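Local coordinates for FERM, ARHGEF and pleckstrin domain-containing protein 2 (Mus musculus, PDB 6D2K) that activates RAC1 as a guanine nucleotide exchange factor, acts in semaphorin responses, actin remodelling and integrin regulation, and carries an N-terminal FERM domain, the part in this chain, at residues F88-G93 and V212-V217; Y99-F104 and Q182-A187. All coordinates share one frame; numbering follows the deposited sequence.

Contact 1: F88-G93 and V212-V217; sequences FPPDPG and VSHMGV
P90 lies over one face of the H214 imidazole, and a water joins the same two segments further back, at F88. V212 leads into the turn with its side chain on C277 and Y280 of helix 267-284. S213 serves the turn from within. S213 OG accepts a hydrogen bond from the backbone N of M215 at 3.0 Å, which makes an ST turn. H214 makes the contact. Its CG sits between the backbone N and the carbonyl carbon (chi1 68°), and the ring meets the P90 pyrrolidine. P90 CB stands 3.7 Å from the ring centroid of H214, 23° off the normal. This is a CH-pi contact, shifted toward the rim, with P90 CB 3.4 Å from H214 NE2. P90 CD lies at the other end of the ring, 3.7 Å from H214 CG. The side chain of H214 also touches F284. H214 N donates to a water at 2.9 Å, and that water donates to F88 O at 2.7 Å. The same water lies in the plane of the imidazole, at its edge. With an alanine here, P90 would probably lose its flat partner, and a gap would open between the proline and the turn. H214 and M215 form the two-residue loop of a beta hairpin joining strands 207-213 and 216-221 of the PH-like lobe. Segment 88-93 belongs to the linker between the ubiquitin-like and central lobes, and so the contact bridges lobes of the FERM cloverleaf. G216 closes the hairpin: S213 N bonds to G216 O at 2.9 Å, and G216 N to S213 O at 3.2 Å. The backbone angles of G216 would press a side chain against the carbonyl O of M215.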
loop_
_atom_site.group_PDB
_atom_site.type_symbol
_atom_site.label_atom_id
_atom_site.label_comp_id
_atom_site.label_asym_id
_atom_site.label_seq_id
_atom_site.Cartn_x
_atom_site.Cartn_y
_atom_site.Cartn_z
ATOM N N PHE A 88 -1.218 2.538 -6.529
ATOM C CA PHE A 88 -0.466 1.556 -7.308
ATOM C C PHE A 88 -0.884 1.605 -8.788
ATOM O O PHE A 88 -2.001 1.199 -9.144
ATOM C CB PHE A 88 -0.717 0.155 -6.744
ATOM C CG PHE A 88 -0.060 -0.100 -5.400
ATOM C CD1 PHE A 88 1.155 -0.759 -5.342
ATOM C CD2 PHE A 88 -0.662 0.284 -4.214
ATOM C CE1 PHE A 88 1.776 -1.012 -4.123
ATOM C CE2 PHE A 88 -0.044 0.036 -2.982
ATOM C CZ PHE A 88 1.172 -0.612 -2.945
ATOM N N PRO A 89 -0.005 2.124 -9.659
ATOM C CA PRO A 89 -0.382 2.157 -11.078
ATOM C C PRO A 89 -0.137 0.794 -11.723
ATOM O O PRO A 89 0.607 -0.020 -11.177
ATOM C CB PRO A 89 0.572 3.202 -11.652
ATOM C CG PRO A 89 1.829 3.012 -10.842
ATOM C CD PRO A 89 1.339 2.691 -9.438
ATOM N N PRO A 90 -0.769 0.537 -12.876
ATOM C CA PRO A 90 -0.629 -0.766 -13.528
ATOM C C PRO A 90 0.796 -1.064 -14.016
ATOM O O PRO A 90 1.166 -2.238 -14.061
ATOM C CB PRO A 90 -1.606 -0.676 -14.710
ATOM C CG PRO A 90 -1.834 0.780 -14.914
ATOM C CD PRO A 90 -1.688 1.438 -13.587
ATOM N N ASP A 91 1.577 -0.042 -14.358
ATOM C CA ASP A 91 2.926 -0.257 -14.909
ATOM C C ASP A 91 3.943 0.588 -14.151
ATOM O O ASP A 91 4.393 1.618 -14.640
ATOM C CB ASP A 91 2.947 0.090 -16.409
ATOM C CG ASP A 91 4.114 -0.556 -17.161
ATOM O OD1 ASP A 91 5.053 -1.065 -16.510
ATOM O OD2 ASP A 91 4.082 -0.558 -18.415
ATOM N N PRO A 92 4.312 0.155 -12.937
ATOM C CA PRO A 92 5.221 0.984 -12.140
ATOM C C PRO A 92 6.637 1.046 -12.726
ATOM O O PRO A 92 7.404 1.947 -12.378
ATOM C CB PRO A 92 5.233 0.287 -10.769
ATOM C CG PRO A 92 4.775 -1.109 -11.034
ATOM C CD PRO A 92 3.839 -1.037 -12.213
ATOM N N GLY A 93 6.973 0.116 -13.616
ATOM C CA GLY A 93 8.245 0.184 -14.314
ATOM C C GLY A 93 8.341 1.457 -15.137
ATOM O O GLY A 93 9.444 1.942 -15.442
ATOM N N VAL A 212 -9.845 -1.589 -3.753
ATOM C CA VAL A 212 -9.906 -0.638 -4.854
ATOM C C VAL A 212 -8.574 -0.626 -5.598
ATOM O O VAL A 212 -7.507 -0.842 -5.006
ATOM C CB VAL A 212 -10.317 0.780 -4.372
ATOM C CG1 VAL A 212 -9.249 1.377 -3.489
ATOM C CG2 VAL A 212 -10.629 1.684 -5.567
ATOM N N SER A 213 -8.639 -0.423 -6.908
ATOM C CA SER A 213 -7.429 -0.448 -7.738
ATOM C C SER A 213 -7.566 0.593 -8.846
ATOM O O SER A 213 -8.593 1.269 -8.957
ATOM C CB SER A 213 -7.239 -1.823 -8.371
ATOM O OG SER A 213 -8.157 -1.998 -9.455
ATOM N N HIS A 214 -6.529 0.718 -9.671
ATOM C CA HIS A 214 -6.563 1.638 -10.795
ATOM C C HIS A 214 -7.721 1.293 -11.747
ATOM O O HIS A 214 -8.163 2.135 -12.538
ATOM C CB HIS A 214 -5.213 1.608 -11.537
ATOM C CG HIS A 214 -4.948 0.321 -12.249
ATOM N ND1 HIS A 214 -4.315 -0.744 -11.649
ATOM C CD2 HIS A 214 -5.237 -0.073 -13.513
ATOM C CE1 HIS A 214 -4.232 -1.744 -12.508
ATOM N NE2 HIS A 214 -4.789 -1.365 -13.645
ATOM N N MET A 215 -8.220 0.066 -11.660
ATOM C CA MET A 215 -9.304 -0.363 -12.555
ATOM C C MET A 215 -10.701 -0.040 -12.041
ATOM O O MET A 215 -11.623 0.160 -12.829
ATOM C CB MET A 215 -9.235 -1.857 -12.809
ATOM C CG MET A 215 -9.588 -2.228 -14.222
ATOM S SD MET A 215 -8.057 -2.283 -15.158
ATOM C CE MET A 215 -7.275 -3.661 -14.322
ATOM N N GLY A 216 -10.865 -0.016 -10.724
ATOM C CA GLY A 216 -12.179 0.206 -10.143
ATOM C C GLY A 216 -12.313 -0.374 -8.747
ATOM O O GLY A 216 -11.319 -0.654 -8.069
ATOM N N VAL A 217 -13.559 -0.533 -8.306
ATOM C CA VAL A 217 -13.831 -1.110 -7.009
ATOM C C VAL A 217 -13.976 -2.607 -7.154
ATOM O O VAL A 217 -14.626 -3.099 -8.085
ATOM C CB VAL A 217 -15.082 -0.482 -6.381
ATOM C CG1 VAL A 217 -15.379 -1.109 -5.014
ATOM C CG2 VAL A 217 -14.856 1.011 -6.251
HETATM O O HOH W 1 -4.090 -0.257 -8.362
#

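Contact 2: Y99-F104 and Q182-A187; sequences YTRYLF and QVLEIA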
loop_
_atom_site.group_PDB
_atom_site.type_symbol
_atom_site.label_atom_id
_atom_site.label_comp_id
_atom_site.label_asym_id
_atom_site.label_seq_id
_atom_site.Cartn_x
_atom_site.Cartn_y
_atom_site.Cartn_z
ATOM N N TYR A 99 14.617 6.307 -8.560
ATOM C CA TYR A 99 14.382 6.359 -7.117
ATOM C C TYR A 99 12.953 5.935 -6.761
ATOM O O TYR A 99 12.735 5.233 -5.775
ATOM C CB TYR A 99 14.684 7.750 -6.553
ATOM C CG TYR A 99 14.515 7.833 -5.058
ATOM C CD1 TYR A 99 15.362 7.130 -4.216
ATOM C CD2 TYR A 99 13.515 8.607 -4.498
ATOM C CE1 TYR A 99 15.216 7.192 -2.849
ATOM C CE2 TYR A 99 13.365 8.683 -3.128
ATOM C CZ TYR A 99 14.207 7.966 -2.320
ATOM O OH TYR A 99 14.055 8.042 -0.960
ATOM N N THR A 100 11.989 6.350 -7.568
ATOM C CA THR A 100 10.594 5.987 -7.306
ATOM C C THR A 100 10.451 4.481 -7.485
ATOM O O THR A 100 9.751 3.820 -6.719
ATOM C CB THR A 100 9.617 6.683 -8.265
ATOM O OG1 THR A 100 9.970 8.062 -8.402
ATOM C CG2 THR A 100 8.182 6.595 -7.731
ATOM N N ARG A 101 11.091 3.926 -8.514
ATOM C CA ARG A 101 10.974 2.490 -8.733
ATOM C C ARG A 101 11.601 1.712 -7.584
ATOM O O ARG A 101 11.121 0.634 -7.217
ATOM C CB ARG A 101 11.635 2.106 -10.060
ATOM C CG ARG A 101 10.943 2.755 -11.255
ATOM C CD ARG A 101 11.431 2.162 -12.574
ATOM N NE ARG A 101 12.817 2.500 -12.897
ATOM C CZ ARG A 101 13.202 3.603 -13.533
ATOM N NH1 ARG A 101 12.312 4.512 -13.906
ATOM N NH2 ARG A 101 14.492 3.798 -13.799
ATOM N N TYR A 102 12.700 2.249 -7.058
ATOM C CA TYR A 102 13.350 1.715 -5.859
ATOM C C TYR A 102 12.370 1.700 -4.675
ATOM O O TYR A 102 12.208 0.677 -4.015
ATOM C CB TYR A 102 14.602 2.537 -5.536
ATOM C CG TYR A 102 15.137 2.384 -4.131
ATOM C CD1 TYR A 102 15.625 1.165 -3.669
ATOM C CD2 TYR A 102 15.172 3.473 -3.270
ATOM C CE1 TYR A 102 16.123 1.038 -2.379
ATOM C CE2 TYR A 102 15.680 3.360 -1.981
ATOM C CZ TYR A 102 16.157 2.141 -1.543
ATOM O OH TYR A 102 16.662 2.017 -0.269
ATOM N N LEU A 103 11.699 2.820 -4.425
ATOM C CA LEU A 103 10.716 2.847 -3.332
ATOM C C LEU A 103 9.571 1.858 -3.556
ATOM O O LEU A 103 9.114 1.218 -2.611
ATOM C CB LEU A 103 10.173 4.256 -3.105
ATOM C CG LEU A 103 11.200 5.269 -2.586
ATOM C CD1 LEU A 103 10.471 6.548 -2.200
ATOM C CD2 LEU A 103 12.026 4.721 -1.417
ATOM N N PHE A 104 9.117 1.715 -4.802
ATOM C CA PHE A 104 8.059 0.739 -5.075
ATOM C C PHE A 104 8.530 -0.692 -4.807
ATOM O O PHE A 104 7.772 -1.504 -4.283
ATOM C CB PHE A 104 7.524 0.866 -6.514
ATOM C CG PHE A 104 6.295 1.735 -6.630
ATOM C CD1 PHE A 104 5.050 1.160 -6.845
ATOM C CD2 PHE A 104 6.379 3.118 -6.530
ATOM C CE1 PHE A 104 3.906 1.940 -6.943
ATOM C CE2 PHE A 104 5.229 3.915 -6.635
ATOM C CZ PHE A 104 3.991 3.322 -6.844
ATOM N N GLN A 182 12.742 -5.849 -12.264
ATOM C CA GLN A 182 12.218 -7.207 -12.303
ATOM C C GLN A 182 11.202 -7.437 -11.190
ATOM O O GLN A 182 10.220 -8.131 -11.388
ATOM C CB GLN A 182 13.347 -8.220 -12.199
ATOM C CG GLN A 182 14.334 -8.102 -13.331
ATOM C CD GLN A 182 14.157 -9.190 -14.335
ATOM O OE1 GLN A 182 15.074 -9.982 -14.576
ATOM N NE2 GLN A 182 12.965 -9.264 -14.918
ATOM N N VAL A 183 11.453 -6.883 -10.010
ATOM C CA VAL A 183 10.488 -7.008 -8.913
ATOM C C VAL A 183 9.141 -6.409 -9.338
ATOM O O VAL A 183 8.080 -7.030 -9.139
ATOM C CB VAL A 183 11.017 -6.359 -7.612
ATOM C CG1 VAL A 183 9.889 -6.205 -6.579
ATOM C CG2 VAL A 183 12.161 -7.179 -7.033
ATOM N N LEU A 184 9.193 -5.221 -9.942
ATOM C CA LEU A 184 7.990 -4.523 -10.390
ATOM C C LEU A 184 7.272 -5.312 -11.486
ATOM O O LEU A 184 6.043 -5.389 -11.507
ATOM C CB LEU A 184 8.290 -3.102 -10.887
ATOM C CG LEU A 184 9.104 -2.179 -9.979
ATOM C CD1 LEU A 184 9.060 -0.738 -10.477
ATOM C CD2 LEU A 184 8.651 -2.260 -8.540
ATOM N N GLU A 185 8.050 -5.889 -12.395
ATOM C CA GLU A 185 7.492 -6.641 -13.518
ATOM C C GLU A 185 6.762 -7.900 -13.065
ATOM O O GLU A 185 5.673 -8.233 -13.576
ATOM C CB GLU A 185 8.613 -6.998 -14.498
ATOM C CG GLU A 185 8.858 -5.908 -15.509
ATOM C CD GLU A 185 7.619 -5.645 -16.354
ATOM O OE1 GLU A 185 7.207 -4.470 -16.466
ATOM O OE2 GLU A 185 7.046 -6.621 -16.887
ATOM N N ILE A 186 7.359 -8.601 -12.111
ATOM C CA ILE A 186 6.749 -9.789 -11.530
ATOM C C ILE A 186 5.510 -9.395 -10.725
ATOM O O ILE A 186 4.429 -9.942 -10.925
ATOM C CB ILE A 186 7.732 -10.529 -10.604
ATOM C CG1 ILE A 186 8.854 -11.176 -11.426
ATOM C CG2 ILE A 186 7.003 -11.582 -9.791
ATOM C CD1 ILE A 186 10.074 -11.604 -10.592
ATOM N N ALA A 187 5.673 -8.430 -9.825
ATOM C CA ALA A 187 4.585 -8.050 -8.918
ATOM C C ALA A 187 3.353 -7.499 -9.613
ATOM O O ALA A 187 2.238 -7.768 -9.177
ATOM C CB ALA A 187 5.086 -7.049 -7.905
#
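F104 meets L184 through its CB, while its ring is directed away from helix 176-187. At the ring edge, in plane, lies the carbonyl O of T100, one helical turn back. The ring packs on P89, and the F104 side chain also touches L95. Earlier in the same helix, L103 CG lies over one face of the Y99 ring, 4.0 Å above its plane and toward the rim. Neither ring stacks across the contact. The branched end of L184 fills this role instead. With CG anti to the carbonyl carbon (chi1 -51°), the branch of L184 points across to helix 98-113. L184 CD1 lies 3.9 Å from R101 CB and 4.0 Å from R101 CG. L184 CD2 lies 3.9 Å from F104 CB and 4.0 Å from the carbonyl O of R101. The branched end thus rests on two residues three positions apart, on one side of the helix. The side chains of R101 and L184 cross at about a right angle. Of the R101 side chain, CB and CG make the contact. The chain then bends at chi3 (-69°), and NH1 makes a weak hydrogen bond to L95 O. No hydrogen bond joins the two segments. Both helices belong to the all-helical central lobe of the FERM domain. L184 and A187 also pack on L108 further along helix 98-113, V183 and I186 face helix 121-136, and T100 and L103 touch F49 of strand 49-54 in the ubiquitin-like lobe.

From the N terminus, the chain first builds the ubiquitin-like lobe and leaves it after strand 79-85. Linker 88-93 and then helix 98-113 follow directly. Contact 2 closes a largely helical loop within the central lobe when helix 176-187 returns to 99-104. Contact 1 closes a longer loop when the hairpin turn at 212-217 of the PH-like lobe reaches the linker. Contact 2 is therefore nested inside contact 1. The two also touch: P89 CD packs 3.7 Å from F104 CE1, and P92 O lies 3.7 Å from L184 CD1. The carboxylates of D91 and E185 come close near R188, which forms a salt bridge with E185 and a weak ion pair with D91.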